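TRAP solute Binding Protein (Uncultured marine bacterium, PDB 5I7I) binds 3-hydroxybenzoate and probably delivers such aromatic acids, as the extracytoplasmic solute receptor, to a TRAP-type membrane transporter. Local coordinates at residues G169-I174 against Y234-L239; Q119-Y124 against V141-P146; A223-S228 against T291-S296; K148-E153 against M205-E210. All coordinates share one frame; numbering follows the deposited sequence.

Contact 1. Residues G169-I174 against Y234-L239. With 3HB (3-hydroxybenzoic acid), chain C.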
loop_
_atom_site.group_PDB
_atom_site.type_symbol
_atom_site.label_atom_id
_atom_site.label_comp_id
_atom_site.label_asym_id
_atom_site.label_seq_id
_atom_site.Cartn_x
_atom_site.Cartn_y
_atom_site.Cartn_z
ATOM N N GLY A 169 5.565 4.273 -10.481
ATOM C CA GLY A 169 4.484 4.059 -9.556
ATOM C C GLY A 169 4.287 2.581 -9.283
ATOM O O GLY A 169 4.770 1.731 -10.033
ATOM N N PRO A 170 3.536 2.254 -8.219
ATOM C CA PRO A 170 3.407 0.843 -7.793
ATOM C C PRO A 170 2.342 0.048 -8.524
ATOM O O PRO A 170 2.415 -1.192 -8.521
ATOM C CB PRO A 170 3.013 0.962 -6.308
ATOM C CG PRO A 170 2.317 2.290 -6.234
ATOM C CD PRO A 170 3.103 3.172 -7.158
ATOM N N THR A 171 1.337 0.704 -9.112
ATOM C CA THR A 171 0.184 0.032 -9.685
ATOM C C THR A 171 -0.307 0.828 -10.881
ATOM O O THR A 171 0.103 1.964 -11.113
ATOM C CB THR A 171 -0.990 -0.033 -8.705
ATOM O OG1 THR A 171 -1.578 1.270 -8.631
ATOM C CG2 THR A 171 -0.546 -0.483 -7.330
ATOM N N ARG A 172 -1.222 0.212 -11.623
ATOM C CA ARG A 172 -1.759 0.839 -12.814
ATOM C C ARG A 172 -2.506 2.121 -12.487
ATOM O O ARG A 172 -2.418 3.097 -13.236
ATOM C CB ARG A 172 -2.676 -0.155 -13.515
ATOM C CG ARG A 172 -3.169 0.321 -14.857
ATOM C CD ARG A 172 -3.831 -0.833 -15.602
ATOM N NE ARG A 172 -2.879 -1.878 -15.989
ATOM C CZ ARG A 172 -3.226 -3.023 -16.575
ATOM N NH1 ARG A 172 -4.502 -3.281 -16.829
ATOM N NH2 ARG A 172 -2.299 -3.911 -16.909
ATOM N N VAL A 173 -3.278 2.130 -11.406
ATOM C CA VAL A 173 -3.982 3.352 -11.035
ATOM C C VAL A 173 -2.996 4.476 -10.741
ATOM O O VAL A 173 -3.177 5.615 -11.195
ATOM C CB VAL A 173 -4.956 3.103 -9.866
ATOM C CG1 VAL A 173 -5.732 4.356 -9.538
ATOM C CG2 VAL A 173 -5.914 1.971 -10.205
ATOM N N ILE A 174 -1.932 4.180 -9.987
ATOM C CA ILE A 174 -1.010 5.243 -9.618
ATOM C C ILE A 174 -0.174 5.688 -10.804
ATOM O O ILE A 174 0.151 6.872 -10.924
ATOM C CB ILE A 174 -0.143 4.842 -8.416
ATOM C CG1 ILE A 174 -1.016 4.414 -7.229
ATOM C CG2 ILE A 174 0.734 6.004 -8.008
ATOM C CD1 ILE A 174 -2.114 5.396 -6.871
ATOM N N TYR A 234 -1.832 10.158 -2.809
ATOM C CA TYR A 234 -2.403 8.856 -3.115
ATOM C C TYR A 234 -1.962 7.915 -2.010
ATOM O O TYR A 234 -1.023 8.206 -1.252
ATOM C CB TYR A 234 -1.899 8.300 -4.468
ATOM C CG TYR A 234 -0.497 7.740 -4.308
ATOM C CD1 TYR A 234 0.604 8.574 -4.289
ATOM C CD2 TYR A 234 -0.287 6.375 -4.097
ATOM C CE1 TYR A 234 1.880 8.075 -4.071
ATOM C CE2 TYR A 234 1.007 5.869 -3.866
ATOM C CZ TYR A 234 2.075 6.724 -3.854
ATOM O OH TYR A 234 3.358 6.282 -3.586
ATOM N N THR A 235 -2.630 6.771 -1.949
ATOM C CA THR A 235 -2.093 5.622 -1.245
ATOM C C THR A 235 -2.404 4.397 -2.078
ATOM O O THR A 235 -3.113 4.474 -3.089
ATOM C CB THR A 235 -2.665 5.490 0.173
ATOM O OG1 THR A 235 -1.922 4.504 0.868
ATOM C CG2 THR A 235 -4.117 5.054 0.158
ATOM N N THR A 236 -1.866 3.255 -1.658
ATOM C CA THR A 236 -2.184 2.004 -2.341
ATOM C C THR A 236 -2.463 0.904 -1.315
ATOM O O THR A 236 -1.756 0.809 -0.297
ATOM C CB THR A 236 -1.107 1.598 -3.372
ATOM O OG1 THR A 236 -1.620 0.662 -4.321
ATOM C CG2 THR A 236 0.136 1.014 -2.697
ATOM N N PRO A 237 -3.531 0.133 -1.498
ATOM C CA PRO A 237 -3.889 -0.879 -0.497
ATOM C C PRO A 237 -2.916 -2.043 -0.418
ATOM O O PRO A 237 -2.491 -2.607 -1.432
ATOM C CB PRO A 237 -5.277 -1.341 -0.939
ATOM C CG PRO A 237 -5.837 -0.172 -1.602
ATOM C CD PRO A 237 -4.691 0.450 -2.345
ATOM N N PHE A 238 -2.587 -2.393 0.816
ATOM C CA PHE A 238 -1.887 -3.608 1.188
ATOM C C PHE A 238 -2.879 -4.702 1.570
ATOM O O PHE A 238 -3.922 -4.430 2.160
ATOM C CB PHE A 238 -1.031 -3.344 2.424
ATOM C CG PHE A 238 0.015 -2.275 2.272
ATOM C CD1 PHE A 238 0.834 -2.216 1.159
ATOM C CD2 PHE A 238 0.203 -1.373 3.298
ATOM C CE1 PHE A 238 1.832 -1.250 1.061
ATOM C CE2 PHE A 238 1.203 -0.410 3.233
ATOM C CZ PHE A 238 2.023 -0.359 2.108
ATOM N N LEU A 239 -2.524 -5.946 1.255
ATOM C CA LEU A 239 -3.314 -7.114 1.609
ATOM C C LEU A 239 -2.501 -7.968 2.562
ATOM O O LEU A 239 -1.366 -8.347 2.254
ATOM C CB LEU A 239 -3.631 -7.955 0.375
ATOM C CG LEU A 239 -4.285 -7.215 -0.791
ATOM C CD1 LEU A 239 -4.465 -8.148 -1.980
ATOM C CD2 LEU A 239 -5.625 -6.622 -0.347
HETATM C "C1'" 3HB C . 5.209 0.401 -3.145
HETATM O "O1'" 3HB C . 5.121 1.608 -3.488
HETATM O "O2'" 3HB C . 5.241 -0.504 -4.018
HETATM C C1 3HB C . 5.345 0.023 -1.676
HETATM C C2 3HB C . 5.153 1.001 -0.702
HETATM C C3 3HB C . 5.280 0.683 0.628
HETATM C C4 3HB C . 5.624 -0.588 1.004
HETATM C C5 3HB C . 5.813 -1.570 0.034
HETATM C C6 3HB C . 5.680 -1.268 -1.306
HETATM O O3 3HB C . 5.083 1.663 1.574
#

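Contact 2. Residues Q119-Y124 against V141-P146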
loop_
_atom_site.group_PDB
_atom_site.type_symbol
_atom_site.label_atom_id
_atom_site.label_comp_id
_atom_site.label_asym_id
_atom_site.label_seq_id
_atom_site.Cartn_x
_atom_site.Cartn_y
_atom_site.Cartn_z
ATOM N N GLN A 119 -8.769 1.841 8.253
ATOM C CA GLN A 119 -10.058 1.408 8.778
ATOM C C GLN A 119 -11.142 1.486 7.709
ATOM O O GLN A 119 -11.997 0.597 7.610
ATOM C CB GLN A 119 -10.431 2.269 9.975
ATOM C CG GLN A 119 -9.569 1.983 11.166
ATOM C CD GLN A 119 -9.846 2.908 12.310
ATOM O OE1 GLN A 119 -10.633 2.597 13.206
ATOM N NE2 GLN A 119 -9.243 4.090 12.260
ATOM N N ALA A 120 -11.123 2.557 6.918
ATOM C CA ALA A 120 -12.059 2.681 5.812
ATOM C C ALA A 120 -11.925 1.495 4.861
ATOM O O ALA A 120 -12.923 0.887 4.477
ATOM C CB ALA A 120 -11.818 4.006 5.089
ATOM N N LEU A 121 -10.688 1.149 4.475
ATOM C CA LEU A 121 -10.460 0.007 3.592
ATOM C C LEU A 121 -11.015 -1.276 4.188
ATOM O O LEU A 121 -11.636 -2.085 3.486
ATOM C CB LEU A 121 -8.965 -0.178 3.338
ATOM C CG LEU A 121 -8.442 0.587 2.126
ATOM C CD1 LEU A 121 -6.939 0.763 2.220
ATOM C CD2 LEU A 121 -8.827 -0.148 0.842
ATOM N N GLN A 122 -10.738 -1.526 5.470
ATOM C CA GLN A 122 -11.208 -2.773 6.067
ATOM C C GLN A 122 -12.736 -2.848 6.089
ATOM O O GLN A 122 -13.320 -3.887 5.759
ATOM C CB GLN A 122 -10.620 -2.935 7.463
ATOM C CG GLN A 122 -11.040 -4.245 8.122
ATOM C CD GLN A 122 -10.458 -5.447 7.427
ATOM O OE1 GLN A 122 -9.275 -5.455 7.089
ATOM N NE2 GLN A 122 -11.271 -6.482 7.219
ATOM N N GLU A 123 -13.408 -1.771 6.494
ATOM C CA GLU A 123 -14.869 -1.814 6.503
ATOM C C GLU A 123 -15.413 -1.983 5.094
ATOM O O GLU A 123 -16.409 -2.683 4.869
ATOM C CB GLU A 123 -15.459 -0.562 7.167
ATOM C CG GLU A 123 -16.992 -0.567 7.111
ATOM C CD GLU A 123 -17.678 0.503 7.918
ATOM O OE1 GLU A 123 -17.025 1.187 8.714
ATOM O OE2 GLU A 123 -18.914 0.639 7.767
ATOM N N TYR A 124 -14.765 -1.345 4.129
ATOM C CA TYR A 124 -15.139 -1.483 2.725
ATOM C C TYR A 124 -15.076 -2.940 2.283
ATOM O O TYR A 124 -16.029 -3.467 1.701
ATOM C CB TYR A 124 -14.160 -0.624 1.939
ATOM C CG TYR A 124 -14.311 -0.448 0.446
ATOM C CD1 TYR A 124 -15.286 0.372 -0.083
ATOM C CD2 TYR A 124 -13.362 -0.975 -0.424
ATOM C CE1 TYR A 124 -15.358 0.615 -1.456
ATOM C CE2 TYR A 124 -13.429 -0.752 -1.791
ATOM C CZ TYR A 124 -14.423 0.054 -2.294
ATOM O OH TYR A 124 -14.476 0.307 -3.650
ATOM N N VAL A 141 -6.894 -5.498 5.498
ATOM C CA VAL A 141 -6.556 -4.642 4.371
ATOM C C VAL A 141 -6.327 -3.243 4.918
ATOM O O VAL A 141 -7.104 -2.762 5.753
ATOM C CB VAL A 141 -7.682 -4.644 3.327
ATOM C CG1 VAL A 141 -7.331 -3.755 2.142
ATOM C CG2 VAL A 141 -7.954 -6.060 2.847
ATOM N N PHE A 142 -5.221 -2.628 4.509
ATOM C CA PHE A 142 -4.807 -1.343 5.052
ATOM C C PHE A 142 -3.916 -0.663 4.019
ATOM O O PHE A 142 -3.820 -1.118 2.877
ATOM C CB PHE A 142 -4.175 -1.506 6.436
ATOM C CG PHE A 142 -2.999 -2.441 6.518
ATOM C CD1 PHE A 142 -3.183 -3.793 6.788
ATOM C CD2 PHE A 142 -1.705 -1.965 6.386
ATOM C CE1 PHE A 142 -2.102 -4.632 6.937
ATOM C CE2 PHE A 142 -0.623 -2.806 6.540
ATOM C CZ PHE A 142 -0.833 -4.140 6.801
ATOM N N CYS A 143 -3.282 0.448 4.388
ATOM C CA CYS A 143 -2.544 1.216 3.400
ATOM C C CYS A 143 -1.456 2.011 4.090
ATOM O O CYS A 143 -1.431 2.133 5.315
ATOM C CB CYS A 143 -3.479 2.129 2.604
ATOM S SG CYS A 143 -4.330 3.362 3.601
ATOM N N HIS A 144 -0.588 2.600 3.279
ATOM C CA HIS A 144 0.473 3.451 3.784
ATOM C C HIS A 144 -0.017 4.895 3.942
ATOM O O HIS A 144 -1.051 5.302 3.410
ATOM C CB HIS A 144 1.739 3.345 2.918
ATOM C CG HIS A 144 1.579 3.640 1.449
ATOM N ND1 HIS A 144 1.425 4.917 0.946
ATOM C CD2 HIS A 144 1.675 2.824 0.366
ATOM C CE1 HIS A 144 1.400 4.867 -0.378
ATOM N NE2 HIS A 144 1.568 3.614 -0.757
ATOM N N ALA A 145 0.721 5.673 4.717
ATOM C CA ALA A 145 0.469 7.106 4.740
ATOM C C ALA A 145 0.652 7.664 3.333
ATOM O O ALA A 145 1.348 7.073 2.516
ATOM C CB ALA A 145 1.438 7.775 5.705
ATOM N N PRO A 146 0.018 8.780 3.006
ATOM C CA PRO A 146 0.071 9.250 1.617
ATOM C C PRO A 146 1.473 9.282 1.036
ATOM O O PRO A 146 2.435 9.718 1.672
ATOM C CB PRO A 146 -0.548 10.640 1.688
ATOM C CG PRO A 146 -1.514 10.538 2.822
ATOM C CD PRO A 146 -0.824 9.651 3.844
#

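Contact 3. Residues A223-S228 against T291-S296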
loop_
_atom_site.group_PDB
_atom_site.type_symbol
_atom_site.label_atom_id
_atom_site.label_comp_id
_atom_site.label_asym_id
_atom_site.label_seq_id
_atom_site.Cartn_x
_atom_site.Cartn_y
_atom_site.Cartn_z
ATOM N N ALA A 223 15.466 15.014 -3.739
ATOM C CA ALA A 223 14.378 15.976 -3.809
ATOM C C ALA A 223 13.059 15.265 -3.560
ATOM O O ALA A 223 12.766 14.241 -4.183
ATOM C CB ALA A 223 14.355 16.676 -5.161
ATOM N N HIS A 224 12.266 15.804 -2.641
ATOM C CA HIS A 224 11.049 15.164 -2.182
ATOM C C HIS A 224 9.945 16.200 -2.091
ATOM O O HIS A 224 10.153 17.292 -1.557
ATOM C CB HIS A 224 11.282 14.521 -0.816
ATOM C CG HIS A 224 12.548 13.735 -0.744
ATOM N ND1 HIS A 224 12.672 12.485 -1.295
ATOM C CD2 HIS A 224 13.756 14.030 -0.217
ATOM C CE1 HIS A 224 13.901 12.038 -1.116
ATOM N NE2 HIS A 224 14.584 12.958 -0.466
ATOM N N THR A 225 8.781 15.852 -2.632
ATOM C CA THR A 225 7.619 16.727 -2.612
ATOM C C THR A 225 6.433 16.004 -2.005
ATOM O O THR A 225 6.157 14.847 -2.332
ATOM C CB THR A 225 7.295 17.262 -4.010
ATOM O OG1 THR A 225 8.218 18.305 -4.305
ATOM C CG2 THR A 225 5.883 17.834 -4.107
ATOM N N THR A 226 5.746 16.691 -1.122
ATOM C CA THR A 226 4.500 16.232 -0.553
ATOM C C THR A 226 3.426 17.270 -0.854
ATOM O O THR A 226 3.661 18.239 -1.575
ATOM C CB THR A 226 4.661 15.935 0.939
ATOM O OG1 THR A 226 3.502 15.223 1.373
ATOM C CG2 THR A 226 4.808 17.218 1.757
ATOM N N VAL A 227 2.240 17.069 -0.300
ATOM C CA VAL A 227 1.171 18.043 -0.467
ATOM C C VAL A 227 0.684 18.486 0.898
ATOM O O VAL A 227 0.642 17.700 1.853
ATOM C CB VAL A 227 -0.001 17.552 -1.340
ATOM C CG1 VAL A 227 0.478 17.206 -2.738
ATOM C CG2 VAL A 227 -0.667 16.363 -0.705
ATOM N N SER A 228 0.357 19.762 0.983
ATOM C CA SER A 228 -0.241 20.320 2.179
ATOM C C SER A 228 -1.728 19.988 2.208
ATOM O O SER A 228 -2.301 19.491 1.239
ATOM C CB SER A 228 -0.045 21.830 2.215
ATOM O OG SER A 228 -0.762 22.466 1.171
ATOM N N THR A 291 15.730 17.586 0.411
ATOM C CA THR A 291 14.786 18.680 0.551
ATOM C C THR A 291 13.379 18.113 0.577
ATOM O O THR A 291 13.106 17.054 -0.002
ATOM C CB THR A 291 14.882 19.693 -0.603
ATOM O OG1 THR A 291 14.748 19.030 -1.867
ATOM C CG2 THR A 291 16.197 20.456 -0.558
ATOM N N ILE A 292 12.484 18.828 1.251
ATOM C CA ILE A 292 11.083 18.451 1.294
ATOM C C ILE A 292 10.262 19.697 1.033
ATOM O O ILE A 292 10.372 20.693 1.769
ATOM C CB ILE A 292 10.694 17.740 2.610
ATOM C CG1 ILE A 292 9.190 17.445 2.646
ATOM C CG2 ILE A 292 11.063 18.546 3.827
ATOM C CD1 ILE A 292 8.722 16.553 1.560
ATOM N N HIS A 293 9.485 19.657 -0.036
ATOM C CA HIS A 293 8.681 20.768 -0.503
ATOM C C HIS A 293 7.223 20.336 -0.436
ATOM O O HIS A 293 6.883 19.225 -0.842
ATOM C CB HIS A 293 9.056 21.096 -1.946
ATOM C CG HIS A 293 8.329 22.273 -2.520
ATOM N ND1 HIS A 293 8.415 23.536 -1.985
ATOM C CD2 HIS A 293 7.513 22.375 -3.600
ATOM C CE1 HIS A 293 7.674 24.367 -2.703
ATOM N NE2 HIS A 293 7.114 23.687 -3.688
ATOM N N SER A 294 6.356 21.217 0.033
ATOM C CA SER A 294 4.952 20.887 0.244
ATOM C C SER A 294 4.087 21.766 -0.655
ATOM O O SER A 294 4.047 22.990 -0.489
ATOM C CB SER A 294 4.592 21.075 1.714
ATOM O OG SER A 294 3.263 20.638 1.935
ATOM N N LEU A 295 3.404 21.153 -1.617
ATOM C CA LEU A 295 2.577 21.905 -2.546
ATOM C C LEU A 295 1.359 22.496 -1.857
ATOM O O LEU A 295 0.710 21.859 -1.018
ATOM C CB LEU A 295 2.096 20.999 -3.672
ATOM C CG LEU A 295 3.193 20.284 -4.457
ATOM C CD1 LEU A 295 2.558 19.507 -5.597
ATOM C CD2 LEU A 295 4.207 21.263 -4.992
ATOM N N SER A 296 1.050 23.733 -2.220
ATOM C CA SER A 296 -0.139 24.415 -1.744
ATOM C C SER A 296 -0.642 25.316 -2.864
ATOM O O SER A 296 -0.095 25.334 -3.972
ATOM C CB SER A 296 0.178 25.236 -0.486
ATOM O OG SER A 296 0.960 26.371 -0.812
HETATM O O HOH W 1 12.113 18.994 -2.667
#

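Contact 4. Residues K148-E153 against M205-E210. With 3HB (3-hydroxybenzoic acid), chain C.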
loop_
_atom_site.group_PDB
_atom_site.type_symbol
_atom_site.label_atom_id
_atom_site.label_comp_id
_atom_site.label_asym_id
_atom_site.label_seq_id
_atom_site.Cartn_x
_atom_site.Cartn_y
_atom_site.Cartn_z
ATOM N N LYS A 148 4.686 10.263 -1.404
ATOM C CA LYS A 148 5.392 11.478 -1.766
ATOM C C LYS A 148 6.086 11.260 -3.107
ATOM O O LYS A 148 6.236 10.129 -3.600
ATOM C CB LYS A 148 6.386 11.868 -0.670
ATOM C CG LYS A 148 5.747 12.362 0.639
ATOM C CD LYS A 148 5.318 11.253 1.615
ATOM C CE LYS A 148 4.560 11.816 2.794
ATOM N NZ LYS A 148 4.002 10.756 3.678
ATOM N N ILE A 149 6.522 12.372 -3.701
ATOM C CA ILE A 149 7.178 12.408 -5.005
ATOM C C ILE A 149 8.671 12.567 -4.786
ATOM O O ILE A 149 9.104 13.506 -4.115
ATOM C CB ILE A 149 6.629 13.571 -5.854
ATOM C CG1 ILE A 149 5.143 13.391 -6.114
ATOM C CG2 ILE A 149 7.377 13.697 -7.159
ATOM C CD1 ILE A 149 4.442 14.632 -6.634
ATOM N N HIS A 150 9.455 11.693 -5.402
ATOM C CA HIS A 150 10.896 11.675 -5.208
ATOM C C HIS A 150 11.597 11.743 -6.552
ATOM O O HIS A 150 11.255 11.003 -7.485
ATOM C CB HIS A 150 11.294 10.409 -4.462
ATOM C CG HIS A 150 10.440 10.168 -3.261
ATOM N ND1 HIS A 150 10.647 10.802 -2.058
ATOM C CD2 HIS A 150 9.342 9.401 -3.097
ATOM C CE1 HIS A 150 9.720 10.421 -1.200
ATOM N NE2 HIS A 150 8.911 9.579 -1.812
ATOM N N THR A 151 12.577 12.623 -6.636
ATOM C CA THR A 151 13.417 12.777 -7.807
ATOM C C THR A 151 14.872 12.871 -7.365
ATOM O O THR A 151 15.177 13.154 -6.204
ATOM C CB THR A 151 13.018 14.016 -8.589
ATOM O OG1 THR A 151 12.985 15.111 -7.681
ATOM C CG2 THR A 151 11.635 13.831 -9.175
ATOM N N LYS A 152 15.783 12.655 -8.304
ATOM C CA LYS A 152 17.195 12.657 -7.954
ATOM C C LYS A 152 17.613 14.013 -7.391
ATOM O O LYS A 152 18.249 14.085 -6.329
ATOM C CB LYS A 152 18.037 12.246 -9.171
ATOM C CG LYS A 152 17.857 10.772 -9.558
ATOM C CD LYS A 152 18.786 10.381 -10.683
ATOM C CE LYS A 152 18.663 8.910 -10.987
ATOM N NZ LYS A 152 19.739 8.476 -11.915
ATOM N N GLU A 153 17.264 15.098 -8.084
ATOM C CA GLU A 153 17.699 16.427 -7.663
ATOM C C GLU A 153 16.688 17.530 -7.960
ATOM O O GLU A 153 16.714 18.575 -7.301
ATOM C CB GLU A 153 19.040 16.783 -8.316
ATOM C CG GLU A 153 19.010 16.761 -9.842
ATOM C CD GLU A 153 20.376 17.015 -10.467
ATOM O OE1 GLU A 153 21.334 17.298 -9.713
ATOM O OE2 GLU A 153 20.493 16.928 -11.711
ATOM N N MET A 205 10.219 8.497 -8.514
ATOM C CA MET A 205 9.180 7.549 -8.138
ATOM C C MET A 205 8.257 8.202 -7.132
ATOM O O MET A 205 8.601 9.200 -6.485
ATOM C CB MET A 205 9.737 6.262 -7.520
ATOM C CG MET A 205 10.391 6.443 -6.154
ATOM S SD MET A 205 12.031 7.130 -6.232
ATOM C CE MET A 205 12.453 7.018 -4.491
ATOM N N VAL A 206 7.103 7.573 -6.959
ATOM C CA VAL A 206 6.274 7.805 -5.785
ATOM C C VAL A 206 6.373 6.609 -4.851
ATOM O O VAL A 206 6.351 5.450 -5.292
ATOM C CB VAL A 206 4.812 8.166 -6.107
ATOM C CG1 VAL A 206 4.736 9.514 -6.745
ATOM C CG2 VAL A 206 4.159 7.111 -6.942
ATOM N N VAL A 207 6.554 6.912 -3.567
ATOM C CA VAL A 207 6.464 5.988 -2.439
ATOM C C VAL A 207 6.241 6.838 -1.202
ATOM O O VAL A 207 6.635 8.011 -1.175
ATOM C CB VAL A 207 7.749 5.170 -2.194
ATOM C CG1 VAL A 207 7.805 3.929 -3.062
ATOM C CG2 VAL A 207 9.006 6.001 -2.398
ATOM N N PRO A 208 5.682 6.283 -0.141
ATOM C CA PRO A 208 5.758 6.949 1.156
ATOM C C PRO A 208 7.191 6.905 1.663
ATOM O O PRO A 208 8.046 6.202 1.131
ATOM C CB PRO A 208 4.824 6.115 2.034
ATOM C CG PRO A 208 4.985 4.727 1.466
ATOM C CD PRO A 208 5.172 4.899 -0.021
ATOM N N TRP A 209 7.467 7.668 2.714
ATOM C CA TRP A 209 8.817 7.651 3.276
ATOM C C TRP A 209 9.195 6.265 3.786
ATOM O O TRP A 209 10.361 5.879 3.702
ATOM C CB TRP A 209 8.921 8.629 4.434
ATOM C CG TRP A 209 8.745 10.076 4.162
ATOM C CD1 TRP A 209 7.734 10.874 4.625
ATOM C CD2 TRP A 209 9.633 10.939 3.443
ATOM N NE1 TRP A 209 7.932 12.167 4.232
ATOM C CE2 TRP A 209 9.093 12.238 3.510
ATOM C CE3 TRP A 209 10.841 10.748 2.769
ATOM C CZ2 TRP A 209 9.714 13.329 2.925
ATOM C CZ3 TRP A 209 11.455 11.830 2.201
ATOM C CH2 TRP A 209 10.892 13.113 2.281
ATOM N N GLU A 210 8.238 5.528 4.372
ATOM C CA GLU A 210 8.586 4.419 5.269
ATOM C C GLU A 210 9.338 3.312 4.563
ATOM O O GLU A 210 10.147 2.626 5.195
ATOM C CB GLU A 210 7.322 3.848 5.925
ATOM C CG GLU A 210 6.357 3.136 4.967
ATOM C CD GLU A 210 6.581 1.638 4.844
ATOM O OE1 GLU A 210 5.925 1.015 3.972
ATOM O OE2 GLU A 210 7.394 1.065 5.609
HETATM C "C1'" 3HB C . 5.209 0.401 -3.145
HETATM O "O1'" 3HB C . 5.121 1.608 -3.488
HETATM O "O2'" 3HB C . 5.241 -0.504 -4.018
HETATM C C1 3HB C . 5.345 0.023 -1.676
HETATM C C2 3HB C . 5.153 1.001 -0.702
HETATM C C3 3HB C . 5.280 0.683 0.628
HETATM C C4 3HB C . 5.624 -0.588 1.004
HETATM C C5 3HB C . 5.813 -1.570 0.034
HETATM C C6 3HB C . 5.680 -1.268 -1.306
HETATM O O3 3HB C . 5.083 1.663 1.574
#

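Contact 1. Residues G169-I174 against Y234-L239
Apolar contact dominates where Ile174 meets Tyr234. The two side chains cross at about a right angle: CG2 of Ile174 stands over the centre of one face of the Tyr234 ring, 4.1 Å from its centroid and 12° off the normal, a CH-pi contact, while Ile174 CD1 reaches Tyr234 CD2 at 3.5 Å. With CG1 beside its own backbone N and chi2 at -50°, the isoleucine chain folds so that both methyls bear on the tyrosine. Pro170 adds a looser touch, its CG 4.3 Å from Thr236 CG2.

In family 7 solute-binding proteins two lobes close on the ligand, and this contact joins the N-terminal end of helix 172-180 to the chain entering strand 237-243, at the pocket. Pro170 CB lies 3.5 Å from the carboxylate O2' of 3-hydroxybenzoate, and at the far end Phe238 presents its ring edge to the phenol O3, with CZ 3.7 Å away.

The polar part centres on two threonines. Thr171 is the N-cap, its OG1 accepting from Ile174 N at 3.2 Å, nearly straight at 169°. Its methyl CG2 slides past Thr236 OG1 at 3.4 Å, and both threonine hydroxyls are hydrogen-bonded to the same carboxylate oxygen, Glu106 OE2.

Contact 2. Residues Q119-Y124 against V141-P146
This is a helix-on-sheet contact: residues 119-124 of helix 114-126 run roughly antiparallel to residues 141-143 of strand 136-143, an outermost strand of the five-stranded mixed sheet. Leu121 and Gln122 meet Val141, Phe142 and Cys143, and the axes of these two short segments approach to 6.4 Å at an angle of 153° between their directions.

Leu121 supplies the apolar half. Its CD1 sits 3.7 Å from Cys143 CB and equally close to the carbonyl oxygen of Phe142, while its CB approaches Val141 CG1 at 4.1 Å, the leucine and valine side chains crossing at about a right angle. Val141 and Cys143, two residues apart, both turn toward the helix, whereas Phe142 between them turns its CB away from it.

Gln122 makes the polar half. The chain leaves with CG opposite the backbone N (chi1 -178°) and then bends at CB-CG, which carries the amide back to the strand, where OE1 takes the N-H of Val141 at 2.9 Å. The bond is close to straight, and the donor lies nearly along the C=O axis. The other end, NE2, is bonded to Asp126 OD1 one turn further along, which fixes the flip of the amide.

Farther out, Ala120 and Glu123 pack on Leu335 of helix 325-339, Phe142 touches Ala270 of helix 264-287, and the Phe142 backbone is hydrogen-bonded to Phe238 in the adjoining strand 237-243.

Contact 3. Residues A223-S228 against T291-S296
Thr225 lays its methyl CG2 across the branch point of Leu295, 3.7 Å from CG, the two side chains crossing at about a right angle. The same threonine runs side by side with His293, its OG1 3.7 Å from His293 CB and near the plane of the imidazole at its edge; the polar partner of that hydroxyl is the carbonyl of Ile156.

On the face that carries His224 and Thr226, Ile292 extends with CG1 opposite its backbone N (chi1 176°) and turns at chi2, which brings CD1 within 4.0 Å of Thr226 CG2. The ring of His224 instead has the carbonyl oxygen of Thr291 at its edge, while its ND1 bonds to His150 in the neighbouring strand.

Beneath these side chains runs a ladder of backbone bonds, with a weak, bent one from His224 N to Thr291 O at its start. A water bridges His224 O and Thr291 OG1 at 2.8 Å from each. At the other end Leu295 O is gripped twice by one residue, by Ser228 N at 2.9 Å and by Ser228 OG at 2.7 Å.

Five bridges in register make this a parallel strand pair at the margin of the six-stranded mixed sheet; helix 297-320 packs against Val227 and Leu295, an alpha/beta arrangement of the kind that builds the lobes of periplasmic binding proteins.

Contact 4. Residues K148-E153 against M205-E210
One face of the Trp209 indole receives two groups. Lys148 CD sits 4.1 Å from the centroid of the indole five-membered ring, a CH-pi contact, and His150 CE1 points at the six-membered ring in an edge-to-face (T-shaped) pair with planes at 66°. ND1 of His150 is hydrogen-bonded to His224 ND1. The frame beneath is an antiparallel strand pair of the six-stranded sheet, with Lys148-Val207 and His150-Met205 as hydrogen-bonded pairs and Ile149-Val206 a non-hydrogen-bonded pair.

Lys148 bends at chi2 (84°), which lays its aliphatic run across the indole; its NZ goes on to a salt bridge with Glu278 and a hydrogen bond to Pro146 O. The methyl CE of Met205 curls back to His150 CB at 3.6 Å.

Beyond the strand, Glu210 OE1 accepts from the phenol O3 of 3-hydroxybenzoate at 2.6 Å, and Pro208 CG is 3.1 Å from that oxygen. Val207 O takes two donors from opposite faces of its plane, Lys148 N at 3.0 Å and His150 NE2 at 2.8 Å.

In the fold
Contacts 1 and 4 both line the ligand, the first with Pro170 and Phe238, the second with Val207, Pro208 and Glu210, and contact 2 adds His144. The centres of contacts 1 and 4 lie 14 Å apart, and Ile174 CG2 meets Val206 CG2 at 3.8 Å between them. Contact 2 flanks contact 1 in the five-stranded sheet, where Phe238 N lies 2.7 Å from Phe142 O, and its His144 CG packs 3.6 Å from Pro208 CG of contact 4. Contact 3 continues the six-stranded sheet outward from contact 4 through the backbone, Thr225 N lying 2.8 Å from Ile149 O; the ND1 atoms of His224 and His150, 2.7 Å apart, add a side-chain tie.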